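Local coordinates for stringent starvation protein A homolog (Haemophilus influenzae, PDB 3LYK) that probably associates with the RNA polymerase holoenzyme as an equimolar complex, but not with the core enzyme, and belongs to the glutathione S-transferase superfamily, at residues M142-N147 / K180-R185; E131-A136 / V169-T174; L9-D14 / N34-L39. All blocks are in the same frame, centred on the assembly; numbering follows the deposited sequence.

Contact 1: M142-N147 / K180-R185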
HETATM    1  N   MSE B 142     -19.212  10.894  14.381  1.00 48.67           N
HETATM    2  CA  MSE B 142     -19.511  10.634  12.958  1.00 44.88           C
HETATM    3  C   MSE B 142     -20.114   9.260  12.696  1.00 40.97           C
HETATM    4  O   MSE B 142     -19.721   8.310  13.338  1.00 40.80           O
HETATM    5  CB  MSE B 142     -18.255  10.856  12.117  1.00 44.87           C
HETATM    6  CG  MSE B 142     -17.817  12.312  12.109  1.00 46.10           C
HETATM    7 SE   MSE B 142     -16.207  12.526  11.056  1.00 51.16          SE
HETATM    8  CE  MSE B 142     -14.900  11.963  12.396  1.00 47.21           C
ATOM      9  N   PRO B 143     -21.065   9.162  11.749  1.00 37.71           N
ATOM     10  CA  PRO B 143     -21.734   7.866  11.544  1.00 35.64           C
ATOM     11  C   PRO B 143     -20.896   6.782  10.843  1.00 33.99           C
ATOM     12  O   PRO B 143     -21.150   5.611  11.073  1.00 33.24           O
ATOM     13  CB  PRO B 143     -22.972   8.217  10.714  1.00 34.96           C
ATOM     14  CG  PRO B 143     -22.644   9.520  10.031  1.00 36.38           C
ATOM     15  CD  PRO B 143     -21.670  10.243  10.941  1.00 37.19           C
ATOM     16  N   TYR B 144     -19.925   7.150  10.001  1.00 31.60           N
ATOM     17  CA  TYR B 144     -19.034   6.146   9.397  1.00 30.02           C
ATOM     18  C   TYR B 144     -17.684   6.220  10.047  1.00 29.95           C
ATOM     19  O   TYR B 144     -17.493   7.047  10.920  1.00 30.93           O
ATOM     20  CB  TYR B 144     -18.997   6.263   7.878  1.00 28.96           C
ATOM     21  CG  TYR B 144     -20.348   5.955   7.310  1.00 28.35           C
ATOM     22  CD1 TYR B 144     -20.725   4.627   7.037  1.00 26.18           C
ATOM     23  CD2 TYR B 144     -21.275   6.970   7.095  1.00 26.97           C
ATOM     24  CE1 TYR B 144     -21.984   4.345   6.543  1.00 28.63           C
ATOM     25  CE2 TYR B 144     -22.532   6.698   6.593  1.00 26.79           C
ATOM     26  CZ  TYR B 144     -22.884   5.389   6.338  1.00 29.56           C
ATOM     27  OH  TYR B 144     -24.121   5.115   5.828  1.00 31.63           O
ATOM     28  N   PHE B 145     -16.768   5.322   9.712  1.00 29.64           N
ATOM     29  CA  PHE B 145     -15.593   5.176  10.544  1.00 30.03           C
ATOM     30  C   PHE B 145     -14.626   6.359  10.334  1.00 30.85           C
ATOM     31  O   PHE B 145     -13.869   6.377   9.364  1.00 30.22           O
ATOM     32  CB  PHE B 145     -14.922   3.837  10.291  1.00 28.57           C
ATOM     33  CG  PHE B 145     -13.989   3.442  11.351  1.00 29.94           C
ATOM     34  CD1 PHE B 145     -14.406   2.627  12.390  1.00 30.03           C
ATOM     35  CD2 PHE B 145     -12.663   3.882  11.335  1.00 31.23           C
ATOM     36  CE1 PHE B 145     -13.514   2.235  13.402  1.00 29.14           C
ATOM     37  CE2 PHE B 145     -11.760   3.485  12.332  1.00 32.46           C
ATOM     38  CZ  PHE B 145     -12.199   2.681  13.379  1.00 31.69           C
HETATM   39  N   MSE B 146     -14.687   7.331  11.249  1.00 32.03           N
HETATM   40  CA  MSE B 146     -13.875   8.565  11.200  1.00 33.72           C
HETATM   41  C   MSE B 146     -14.246   9.352   9.958  1.00 33.93           C
HETATM   42  O   MSE B 146     -13.418  10.060   9.430  1.00 34.07           O
HETATM   43  CB  MSE B 146     -12.364   8.264  11.143  1.00 34.09           C
HETATM   44  CG  MSE B 146     -11.752   7.682  12.400  1.00 39.48           C
HETATM   45 SE   MSE B 146     -11.980   8.984  13.867  1.00 54.43          SE
HETATM   46  CE  MSE B 146     -10.423  10.169  13.543  1.00 49.37           C
ATOM     47  N   ASN B 147     -15.469   9.188   9.460  1.00 33.70           N
ATOM     48  CA  ASN B 147     -15.916   9.935   8.297  1.00 34.03           C
ATOM     49  C   ASN B 147     -17.404  10.178   8.361  1.00 33.85           C
ATOM     50  O   ASN B 147     -18.144   9.408   8.997  1.00 33.05           O
ATOM     51  CB  ASN B 147     -15.530   9.240   6.966  1.00 34.02           C
ATOM     52  CG  ASN B 147     -14.061   9.524   6.552  1.00 37.04           C
ATOM     53  OD1 ASN B 147     -13.718  10.663   6.248  1.00 40.63           O
ATOM     54  ND2 ASN B 147     -13.199   8.505   6.589  1.00 35.04           N
ATOM     55  N   LYS B 180     -22.973  -1.474  17.453  1.00 29.36           N
ATOM     56  CA  LYS B 180     -24.175  -2.092  16.866  1.00 28.70           C
ATOM     57  C   LYS B 180     -24.831  -1.176  15.877  1.00 27.12           C
ATOM     58  O   LYS B 180     -25.289  -1.624  14.831  1.00 26.65           O
ATOM     59  CB  LYS B 180     -25.192  -2.447  17.963  1.00 28.56           C
ATOM     60  CG  LYS B 180     -24.791  -3.633  18.810  1.00 31.68           C
ATOM     61  CD  LYS B 180     -25.626  -3.639  20.106  1.00 39.90           C
ATOM     62  CE  LYS B 180     -25.549  -4.973  20.830  1.00 43.63           C
ATOM     63  NZ  LYS B 180     -26.251  -4.852  22.149  1.00 46.99           N
ATOM     64  N   ALA B 181     -24.901   0.111  16.210  1.00 25.98           N
ATOM     65  CA  ALA B 181     -25.457   1.089  15.272  1.00 25.72           C
ATOM     66  C   ALA B 181     -24.614   1.133  13.957  1.00 25.35           C
ATOM     67  O   ALA B 181     -25.170   1.139  12.853  1.00 25.51           O
ATOM     68  CB  ALA B 181     -25.597   2.504  15.941  1.00 25.85           C
ATOM     69  N   TYR B 182     -23.289   1.141  14.074  1.00 24.29           N
ATOM     70  CA  TYR B 182     -22.422   1.160  12.874  1.00 23.57           C
ATOM     71  C   TYR B 182     -22.639  -0.096  12.016  1.00 23.05           C
ATOM     72  O   TYR B 182     -22.764  -0.023  10.795  1.00 21.40           O
ATOM     73  CB  TYR B 182     -20.937   1.269  13.303  1.00 23.68           C
ATOM     74  CG  TYR B 182     -19.962   1.221  12.156  1.00 23.60           C
ATOM     75  CD1 TYR B 182     -19.821   2.326  11.295  1.00 21.25           C
ATOM     76  CD2 TYR B 182     -19.204   0.058  11.907  1.00 22.61           C
ATOM     77  CE1 TYR B 182     -18.907   2.284  10.221  1.00 23.17           C
ATOM     78  CE2 TYR B 182     -18.285   0.001  10.849  1.00 24.52           C
ATOM     79  CZ  TYR B 182     -18.141   1.116  10.010  1.00 24.14           C
ATOM     80  OH  TYR B 182     -17.263   1.039   8.964  1.00 23.06           O
HETATM   81  N   MSE B 183     -22.695  -1.248  12.673  1.00 22.60           N
HETATM   82  CA  MSE B 183     -22.950  -2.494  11.983  1.00 24.12           C
HETATM   83  C   MSE B 183     -24.196  -2.475  11.157  1.00 23.95           C
HETATM   84  O   MSE B 183     -24.156  -2.890   9.999  1.00 24.12           O
HETATM   85  CB  MSE B 183     -22.946  -3.674  12.955  1.00 24.98           C
HETATM   86  CG  MSE B 183     -21.516  -4.079  13.295  1.00 29.36           C
HETATM   87 SE   MSE B 183     -21.396  -5.423  14.726  1.00 42.68          SE
HETATM   88  CE  MSE B 183     -21.595  -7.029  13.740  1.00 39.08           C
ATOM     89  N   GLU B 184     -25.307  -1.987  11.727  1.00 24.04           N
ATOM     90  CA  GLU B 184     -26.534  -1.899  10.953  1.00 24.95           C
ATOM     91  C   GLU B 184     -26.334  -0.958   9.754  1.00 24.62           C
ATOM     92  O   GLU B 184     -26.794  -1.214   8.649  1.00 24.35           O
ATOM     93  CB  GLU B 184     -27.698  -1.424  11.840  1.00 24.64           C
ATOM     94  CG  GLU B 184     -29.066  -1.406  11.128  1.00 28.12           C
ATOM     95  CD  GLU B 184     -29.349  -0.124  10.301  1.00 31.63           C
ATOM     96  OE1 GLU B 184     -28.732   0.951  10.554  1.00 32.57           O
ATOM     97  OE2 GLU B 184     -30.208  -0.206   9.387  1.00 30.85           O
ATOM     98  N   ARG B 185     -25.642   0.147   9.989  1.00 24.96           N
ATOM     99  CA  ARG B 185     -25.460   1.170   8.949  1.00 24.79           C
ATOM    100  C   ARG B 185     -24.698   0.587   7.760  1.00 23.29           C
ATOM    101  O   ARG B 185     -25.057   0.812   6.603  1.00 23.58           O
ATOM    102  CB  ARG B 185     -24.677   2.315   9.568  1.00 25.24           C
ATOM    103  CG  ARG B 185     -24.661   3.579   8.809  1.00 27.22           C
ATOM    104  CD  ARG B 185     -23.989   4.628   9.752  1.00 30.00           C
ATOM    105  NE  ARG B 185     -24.841   4.917  10.891  1.00 29.38           N
ATOM    106  CZ  ARG B 185     -24.464   4.933  12.166  1.00 30.11           C
ATOM    107  NH1 ARG B 185     -23.207   4.737  12.544  1.00 24.54           N
ATOM    108  NH2 ARG B 185     -25.377   5.188  13.077  1.00 33.02           N
TER

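Contact 2: E131-A136 / V169-T174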
ATOM      1  N   GLU B 131     -10.463  -3.976  21.953  1.00 50.45           N
ATOM      2  CA  GLU B 131     -10.032  -2.888  21.070  1.00 50.57           C
ATOM      3  C   GLU B 131     -11.164  -2.167  20.346  1.00 49.80           C
ATOM      4  O   GLU B 131     -11.197  -0.937  20.307  1.00 49.81           O
ATOM      5  CB  GLU B 131      -8.988  -3.382  20.083  1.00 50.77           C
ATOM      6  CG  GLU B 131      -7.576  -3.089  20.560  1.00 54.48           C
ATOM      7  CD  GLU B 131      -6.564  -4.124  20.113  1.00 58.74           C
ATOM      8  OE1 GLU B 131      -6.880  -4.974  19.233  1.00 60.31           O
ATOM      9  OE2 GLU B 131      -5.438  -4.085  20.654  1.00 61.00           O
ATOM     10  N   LEU B 132     -12.094  -2.928  19.776  1.00 48.83           N
ATOM     11  CA  LEU B 132     -13.237  -2.315  19.121  1.00 48.26           C
ATOM     12  C   LEU B 132     -14.138  -1.541  20.103  1.00 48.24           C
ATOM     13  O   LEU B 132     -14.569  -0.419  19.811  1.00 47.38           O
ATOM     14  CB  LEU B 132     -14.009  -3.348  18.296  1.00 48.08           C
ATOM     15  CG  LEU B 132     -13.289  -3.665  16.971  1.00 47.89           C
ATOM     16  CD1 LEU B 132     -13.599  -5.047  16.496  1.00 47.20           C
ATOM     17  CD2 LEU B 132     -13.612  -2.629  15.892  1.00 46.62           C
ATOM     18  N   LEU B 133     -14.389  -2.118  21.274  1.00 48.63           N
ATOM     19  CA  LEU B 133     -15.098  -1.380  22.322  1.00 49.86           C
ATOM     20  C   LEU B 133     -14.351  -0.082  22.686  1.00 49.91           C
ATOM     21  O   LEU B 133     -14.957   0.986  22.765  1.00 49.88           O
ATOM     22  CB  LEU B 133     -15.399  -2.267  23.552  1.00 49.92           C
ATOM     23  CG  LEU B 133     -16.590  -3.238  23.365  1.00 50.73           C
ATOM     24  CD1 LEU B 133     -16.792  -4.117  24.608  1.00 53.19           C
ATOM     25  CD2 LEU B 133     -17.920  -2.525  22.993  1.00 50.37           C
ATOM     26  N   GLY B 134     -13.030  -0.177  22.827  1.00 50.15           N
ATOM     27  CA  GLY B 134     -12.175   0.980  23.094  1.00 50.45           C
ATOM     28  C   GLY B 134     -12.332   2.152  22.137  1.00 50.71           C
ATOM     29  O   GLY B 134     -12.249   3.305  22.556  1.00 50.79           O
ATOM     30  N   ILE B 135     -12.572   1.879  20.856  1.00 50.39           N
ATOM     31  CA  ILE B 135     -12.750   2.980  19.883  1.00 50.05           C
ATOM     32  C   ILE B 135     -14.198   3.439  19.676  1.00 50.08           C
ATOM     33  O   ILE B 135     -14.475   4.305  18.850  1.00 49.90           O
ATOM     34  CB  ILE B 135     -11.979   2.755  18.536  1.00 50.20           C
ATOM     35  CG1 ILE B 135     -12.380   1.446  17.846  1.00 48.78           C
ATOM     36  CG2 ILE B 135     -10.480   2.786  18.787  1.00 49.75           C
ATOM     37  CD1 ILE B 135     -13.664   1.528  17.068  1.00 47.59           C
ATOM     38  N   ALA B 136     -15.109   2.889  20.471  1.00 50.11           N
ATOM     39  CA  ALA B 136     -16.507   3.315  20.450  1.00 50.77           C
ATOM     40  C   ALA B 136     -16.751   4.843  20.433  1.00 51.13           C
ATOM     41  O   ALA B 136     -17.632   5.308  19.722  1.00 50.64           O
ATOM     42  CB  ALA B 136     -17.261   2.677  21.611  1.00 50.63           C
ATOM     43  N   VAL B 169     -18.700 -13.337  18.323  1.00 38.89           N
ATOM     44  CA  VAL B 169     -18.591 -12.072  19.053  1.00 39.36           C
ATOM     45  C   VAL B 169     -19.947 -11.366  19.150  1.00 40.61           C
ATOM     46  O   VAL B 169     -20.662 -11.238  18.163  1.00 40.70           O
ATOM     47  CB  VAL B 169     -17.549 -11.145  18.366  1.00 38.86           C
ATOM     48  CG1 VAL B 169     -17.458  -9.773  19.065  1.00 38.90           C
ATOM     49  CG2 VAL B 169     -16.232 -11.818  18.387  1.00 37.51           C
ATOM     50  N   GLU B 170     -20.289 -10.911  20.348  1.00 42.49           N
ATOM     51  CA  GLU B 170     -21.531 -10.165  20.611  1.00 44.54           C
ATOM     52  C   GLU B 170     -21.136  -8.987  21.490  1.00 44.71           C
ATOM     53  O   GLU B 170     -20.509  -9.177  22.514  1.00 45.63           O
ATOM     54  CB  GLU B 170     -22.565 -11.068  21.322  1.00 44.98           C
ATOM     55  CG  GLU B 170     -23.100 -12.239  20.430  1.00 48.40           C
ATOM     56  CD  GLU B 170     -24.153 -13.159  21.117  1.00 53.08           C
ATOM     57  OE1 GLU B 170     -24.491 -12.937  22.302  1.00 54.52           O
ATOM     58  OE2 GLU B 170     -24.644 -14.118  20.466  1.00 54.70           O
ATOM     59  N   PHE B 171     -21.466  -7.767  21.087  1.00 45.76           N
ATOM     60  CA  PHE B 171     -20.977  -6.590  21.807  1.00 46.20           C
ATOM     61  C   PHE B 171     -21.961  -6.182  22.907  1.00 47.37           C
ATOM     62  O   PHE B 171     -23.131  -5.918  22.643  1.00 47.01           O
ATOM     63  CB  PHE B 171     -20.667  -5.418  20.851  1.00 45.49           C
ATOM     64  CG  PHE B 171     -19.488  -5.668  19.922  1.00 44.31           C
ATOM     65  CD1 PHE B 171     -18.183  -5.361  20.319  1.00 44.72           C
ATOM     66  CD2 PHE B 171     -19.684  -6.215  18.656  1.00 43.34           C
ATOM     67  CE1 PHE B 171     -17.084  -5.597  19.458  1.00 43.92           C
ATOM     68  CE2 PHE B 171     -18.601  -6.459  17.787  1.00 44.21           C
ATOM     69  CZ  PHE B 171     -17.298  -6.142  18.186  1.00 43.79           C
ATOM     70  N   THR B 172     -21.475  -6.164  24.146  1.00 49.08           N
ATOM     71  CA  THR B 172     -22.264  -5.704  25.299  1.00 51.05           C
ATOM     72  C   THR B 172     -21.390  -4.798  26.175  1.00 52.05           C
ATOM     73  O   THR B 172     -20.143  -4.846  26.101  1.00 52.94           O
ATOM     74  CB  THR B 172     -22.839  -6.896  26.147  1.00 51.18           C
ATOM     75  OG1 THR B 172     -21.760  -7.706  26.630  1.00 51.45           O
ATOM     76  CG2 THR B 172     -23.811  -7.776  25.322  1.00 50.73           C
ATOM     77  N   GLY B 173     -22.033  -3.962  26.986  1.00 53.00           N
ATOM     78  CA  GLY B 173     -21.297  -3.032  27.849  1.00 53.57           C
ATOM     79  C   GLY B 173     -20.949  -1.724  27.154  1.00 53.92           C
ATOM     80  O   GLY B 173     -21.568  -1.365  26.140  1.00 54.06           O
ATOM     81  N   THR B 174     -19.940  -1.028  27.688  1.00 53.55           N
ATOM     82  CA  THR B 174     -19.657   0.365  27.308  1.00 53.23           C
ATOM     83  C   THR B 174     -19.009   0.497  25.929  1.00 52.31           C
ATOM     84  O   THR B 174     -17.910  -0.025  25.666  1.00 52.35           O
ATOM     85  CB  THR B 174     -18.825   1.125  28.389  1.00 53.52           C
ATOM     86  OG1 THR B 174     -19.462   0.970  29.660  1.00 54.23           O
ATOM     87  CG2 THR B 174     -18.730   2.641  28.060  1.00 53.94           C
TER

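Contact 3: L9-D14 / N34-L39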
ATOM      1  N   LEU B   9     -13.215 -11.113 -11.666  1.00 20.05           N
ATOM      2  CA  LEU B   9     -12.587 -11.131 -10.391  1.00 19.59           C
ATOM      3  C   LEU B   9     -12.305 -12.566  -9.949  1.00 20.32           C
ATOM      4  O   LEU B   9     -13.242 -13.358  -9.737  1.00 20.50           O
ATOM      5  CB  LEU B   9     -13.461 -10.438  -9.344  1.00 19.67           C
ATOM      6  CG  LEU B   9     -12.873 -10.428  -7.939  1.00 19.32           C
ATOM      7  CD1 LEU B   9     -11.745  -9.407  -7.941  1.00 17.49           C
ATOM      8  CD2 LEU B   9     -13.928 -10.077  -6.876  1.00 21.73           C
ATOM      9  N   PHE B  10     -11.026 -12.905  -9.805  1.00 19.53           N
ATOM     10  CA  PHE B  10     -10.626 -14.156  -9.160  1.00 19.72           C
ATOM     11  C   PHE B  10     -10.635 -13.912  -7.693  1.00 19.60           C
ATOM     12  O   PHE B  10      -9.956 -12.989  -7.192  1.00 18.69           O
ATOM     13  CB  PHE B  10      -9.226 -14.647  -9.602  1.00 18.94           C
ATOM     14  CG  PHE B  10      -9.166 -15.058 -11.028  1.00 21.47           C
ATOM     15  CD1 PHE B  10      -9.319 -16.393 -11.388  1.00 22.45           C
ATOM     16  CD2 PHE B  10      -8.954 -14.106 -12.025  1.00 21.75           C
ATOM     17  CE1 PHE B  10      -9.289 -16.776 -12.738  1.00 25.19           C
ATOM     18  CE2 PHE B  10      -8.918 -14.469 -13.380  1.00 26.96           C
ATOM     19  CZ  PHE B  10      -9.082 -15.813 -13.739  1.00 27.08           C
ATOM     20  N   SER B  11     -11.406 -14.716  -6.971  1.00 19.92           N
ATOM     21  CA  SER B  11     -11.530 -14.475  -5.554  1.00 21.03           C
ATOM     22  C   SER B  11     -11.884 -15.726  -4.811  1.00 22.02           C
ATOM     23  O   SER B  11     -12.372 -16.702  -5.403  1.00 20.46           O
ATOM     24  CB  SER B  11     -12.631 -13.421  -5.252  1.00 21.96           C
ATOM     25  OG  SER B  11     -13.850 -13.852  -5.747  1.00 25.82           O
ATOM     26  N   ASN B  12     -11.722 -15.642  -3.496  1.00 22.01           N
ATOM     27  CA  ASN B  12     -12.212 -16.687  -2.615  1.00 23.93           C
ATOM     28  C   ASN B  12     -13.246 -16.109  -1.666  1.00 24.66           C
ATOM     29  O   ASN B  12     -13.038 -15.024  -1.098  1.00 23.79           O
ATOM     30  CB  ASN B  12     -11.045 -17.333  -1.843  1.00 23.67           C
ATOM     31  CG  ASN B  12     -11.524 -18.343  -0.827  1.00 26.15           C
ATOM     32  OD1 ASN B  12     -11.861 -17.976   0.286  1.00 27.09           O
ATOM     33  ND2 ASN B  12     -11.609 -19.619  -1.232  1.00 22.24           N
ATOM     34  N   LYS B  13     -14.364 -16.818  -1.499  1.00 24.90           N
ATOM     35  CA  LYS B  13     -15.497 -16.318  -0.714  1.00 27.03           C
ATOM     36  C   LYS B  13     -15.259 -16.132   0.780  1.00 26.84           C
ATOM     37  O   LYS B  13     -16.036 -15.466   1.426  1.00 27.88           O
ATOM     38  CB  LYS B  13     -16.739 -17.239  -0.912  1.00 29.02           C
ATOM     39  CG  LYS B  13     -16.549 -18.669  -0.392  1.00 30.27           C
ATOM     40  CD  LYS B  13     -17.935 -19.360  -0.459  1.00 39.68           C
ATOM     41  CE  LYS B  13     -17.827 -20.799  -0.896  1.00 39.77           C
ATOM     42  NZ  LYS B  13     -17.143 -21.631   0.142  1.00 43.01           N
ATOM     43  N   ASP B  14     -14.201 -16.707   1.346  1.00 27.05           N
ATOM     44  CA  ASP B  14     -13.917 -16.473   2.752  1.00 27.27           C
ATOM     45  C   ASP B  14     -12.772 -15.501   2.995  1.00 26.66           C
ATOM     46  O   ASP B  14     -12.430 -15.243   4.158  1.00 26.37           O
ATOM     47  CB  ASP B  14     -13.571 -17.802   3.447  1.00 28.81           C
ATOM     48  CG  ASP B  14     -14.748 -18.805   3.419  1.00 33.46           C
ATOM     49  OD1 ASP B  14     -15.906 -18.407   3.689  1.00 37.74           O
ATOM     50  OD2 ASP B  14     -14.507 -19.978   3.100  1.00 38.64           O
ATOM     51  N   ASN B  34     -17.568 -13.341 -11.305  1.00 27.17           N
ATOM     52  CA  ASN B  34     -16.856 -13.918 -10.167  1.00 28.41           C
ATOM     53  C   ASN B  34     -16.252 -15.292 -10.514  1.00 27.71           C
ATOM     54  O   ASN B  34     -16.987 -16.205 -10.897  1.00 28.59           O
ATOM     55  CB  ASN B  34     -17.777 -14.046  -8.947  1.00 28.97           C
ATOM     56  CG  ASN B  34     -16.991 -14.171  -7.646  1.00 32.23           C
ATOM     57  OD1 ASN B  34     -16.292 -13.245  -7.248  1.00 37.49           O
ATOM     58  ND2 ASN B  34     -17.058 -15.334  -7.005  1.00 35.46           N
ATOM     59  N   ALA B  35     -14.931 -15.457 -10.409  1.00 25.66           N
ATOM     60  CA  ALA B  35     -14.362 -16.792 -10.626  1.00 24.67           C
ATOM     61  C   ALA B  35     -13.826 -17.247  -9.294  1.00 24.32           C
ATOM     62  O   ALA B  35     -12.787 -16.750  -8.819  1.00 22.36           O
ATOM     63  CB  ALA B  35     -13.276 -16.789 -11.706  1.00 24.83           C
ATOM     64  N   GLU B  36     -14.560 -18.176  -8.683  1.00 23.79           N
ATOM     65  CA  GLU B  36     -14.241 -18.651  -7.353  1.00 25.18           C
ATOM     66  C   GLU B  36     -12.955 -19.466  -7.419  1.00 25.43           C
ATOM     67  O   GLU B  36     -12.741 -20.200  -8.360  1.00 25.55           O
ATOM     68  CB  GLU B  36     -15.387 -19.510  -6.762  1.00 26.05           C
ATOM     69  CG  GLU B  36     -15.112 -19.922  -5.332  1.00 26.33           C
ATOM     70  CD  GLU B  36     -15.192 -18.746  -4.343  1.00 30.09           C
ATOM     71  OE1 GLU B  36     -15.762 -17.686  -4.697  1.00 28.12           O
ATOM     72  OE2 GLU B  36     -14.703 -18.886  -3.199  1.00 32.42           O
ATOM     73  N   VAL B  37     -12.086 -19.321  -6.435  1.00 25.52           N
ATOM     74  CA  VAL B  37     -10.854 -20.092  -6.454  1.00 26.06           C
ATOM     75  C   VAL B  37     -10.635 -20.705  -5.086  1.00 26.19           C
ATOM     76  O   VAL B  37     -10.858 -20.083  -4.044  1.00 25.69           O
ATOM     77  CB  VAL B  37      -9.566 -19.290  -6.881  1.00 26.48           C
ATOM     78  CG1 VAL B  37      -9.838 -18.180  -7.898  1.00 25.53           C
ATOM     79  CG2 VAL B  37      -8.800 -18.789  -5.713  1.00 27.88           C
ATOM     80  N   ASP B  38     -10.171 -21.941  -5.127  1.00 26.32           N
ATOM     81  CA  ASP B  38      -9.752 -22.693  -3.955  1.00 25.95           C
ATOM     82  C   ASP B  38      -8.276 -22.404  -3.759  1.00 25.37           C
ATOM     83  O   ASP B  38      -7.474 -22.600  -4.670  1.00 24.84           O
ATOM     84  CB  ASP B  38      -9.984 -24.169  -4.281  1.00 26.80           C
ATOM     85  CG  ASP B  38      -9.681 -25.099  -3.121  1.00 28.29           C
ATOM     86  OD1 ASP B  38     -10.596 -25.843  -2.720  1.00 31.22           O
ATOM     87  OD2 ASP B  38      -8.544 -25.114  -2.632  1.00 30.33           O
ATOM     88  N   LEU B  39      -7.913 -21.934  -2.579  1.00 25.09           N
ATOM     89  CA  LEU B  39      -6.519 -21.564  -2.284  1.00 26.60           C
ATOM     90  C   LEU B  39      -5.485 -22.688  -2.399  1.00 26.99           C
ATOM     91  O   LEU B  39      -4.330 -22.413  -2.677  1.00 27.36           O
ATOM     92  CB  LEU B  39      -6.410 -20.808  -0.940  1.00 27.06           C
ATOM     93  CG  LEU B  39      -7.345 -19.567  -0.969  1.00 28.54           C
ATOM     94  CD1 LEU B  39      -7.655 -19.003   0.422  1.00 34.60           C
ATOM     95  CD2 LEU B  39      -6.799 -18.475  -1.860  1.00 26.63           C
TER
HETATM   96  O   HOH W   1     -15.661 -15.147  -4.128  1.00 31.58           O

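Contact 1: M142-N147 / K180-R185
Arg185, Tyr182 and Pro143 carry most of this contact, in which helix 176-187 meets the 142-147 loop. Arg185 does two jobs. Its NH1 donates to Pro143 O at 2.7 Å, in the carbonyl plane and on a lone pair. The bond is bent, with 134° at the hydrogen, and the oxygen is tilted from the guanidinium plane. Pro143 CB lies over one face of the guanidinium and Ala181 O over the opposite face. The aliphatic part of Arg185 packs on Tyr144. Arg185 CD makes a CH-pi contact over the Tyr144 ring face, 3.9 Å from the centroid, and Arg185 CG lies 3.4 Å from Tyr144 OH. The arginine chain bends at chi3, which turns NE off the line of the preceding carbons. Ring and guanidinium planes stand 77° apart, so the two groups do not stack.

Tyr182 reaches the turn with CG anti to its backbone N (chi1 177°). Pro143 O lies in plane at the ring edge, 3.6 Å from Tyr182 CD1. Phe145 CB rests 3.9 Å from Tyr182 OH. Residues Tyr144 to Asn147 form a type II beta turn. Asp154 OD1 accepts from Tyr182 OH and from Phe145 N. The loop is thus joined to helix 152-165 as well as helix 176-187, while Phe145 also packs on Trp106 of helix 89-115.

Contact 2: E131-A136 / V169-T174
This is an apolar contact between the C-terminal end of helix 118-134 and the loop that leads from helix 152-165 to helix 176-187. Leu133 and Phe171 form its centre. Leu133 CD2 lies 3.9 Å from Phe171 CD1, and the two side chains pass alongside one another, pointing opposite ways. Farther out on the ring, Phe171 CE1 meets Leu132 CB at 4.0 Å. Both leucines approach the ring obliquely. Val169 CG1, from the same loop, lies over one face, toward its rim, 3.7 Å above the Phe171 ring plane.

Each branch of Leu133 also meets a backbone carbonyl. Leu133 CD1 sits 3.7 Å from Thr172 O, and Leu133 CD2 sits 3.7 Å from Thr174 O. Gly173, between these two threonines, has a positive phi (86°), with backbone angles that suit glycine. Phe171 also touches Ser176 and Ile179 of helix 176-187. Leu132 packs on Leu160, Leu161 and Leu164 of helix 152-165. Such a hydrophobic join between a helix end and an interhelical loop belongs to the all-helical C-terminal domain of the glutathione S-transferase fold.

Contact 3: L9-D14 / N34-L39
Leu9 to Ser11 pair with Asn34 to Glu36 as parallel neighbours in the beta-alpha-beta unit of the thioredoxin-like domain. Helix 16-27 makes the crossover between the strands. The tight part is the backbone ladder. Ala35 N donates to Leu9 O at 2.8 Å in an almost straight bond of 177°. Ser11 N then donates to Ala35 O, and Val37 N to Ser11 O. Phe10 points to the face that also carries Ala35. Its CD1 lies 4.0 Å from Ala35 CB, and Val37 CG1 comes in at the ring edge, in plane. Leu46 and Leu49 of helix 44-49 also pack on this ring.

The other face, lined by Leu9, Ser11, Asn34 and Glu36, is more polar and looser toward Glu36. A water bridges Ser11 OG, Asn34 ND2 and Glu36 OE1. The water donates to Glu36 OE1 at 2.6 Å and accepts from Asn34 ND2. Ser11 OG also lies 2.9 Å from Asn34 OD1, a weak pair. The exposed Glu36 bends at chi2 (70°), which swings CD back toward the neighbouring segment. Glu36 OE2 takes Lys13 N at 2.7 Å on the syn lone pair. Lys13 CG lies 3.4 Å from Glu36 OE2.

Beyond the strands, Asn12 OD1 closes an Asx turn by accepting from Asp14 N. The same amide uses ND2 to reach Val37 O at 2.9 Å, with the acceptor 2° out of the amide plane.

In the fold
Contacts 1 and 2 belong to the helical C-terminal domain. Contact 3 lies in the N-terminal domain on the opposite side of the chain's centre, about 28 Å from contact 1 between centres. Contacts 1 and 2 touch through Phe145 and Ile135, and their segments alternate along the chain. Contact 1 uses helix 176-187, contact 2 the loop leading into it. All three are partly buried, but only contacts 2 and 3 have exposed residues among those that touch. Contact 1 combines a charged donor with aromatic packing, whereas contact 2 is apolar across its segments. Contact 3 instead relies on backbone pairing in a sheet, with a hydrophobic face and a hydrated polar one. It closes before the other two begin.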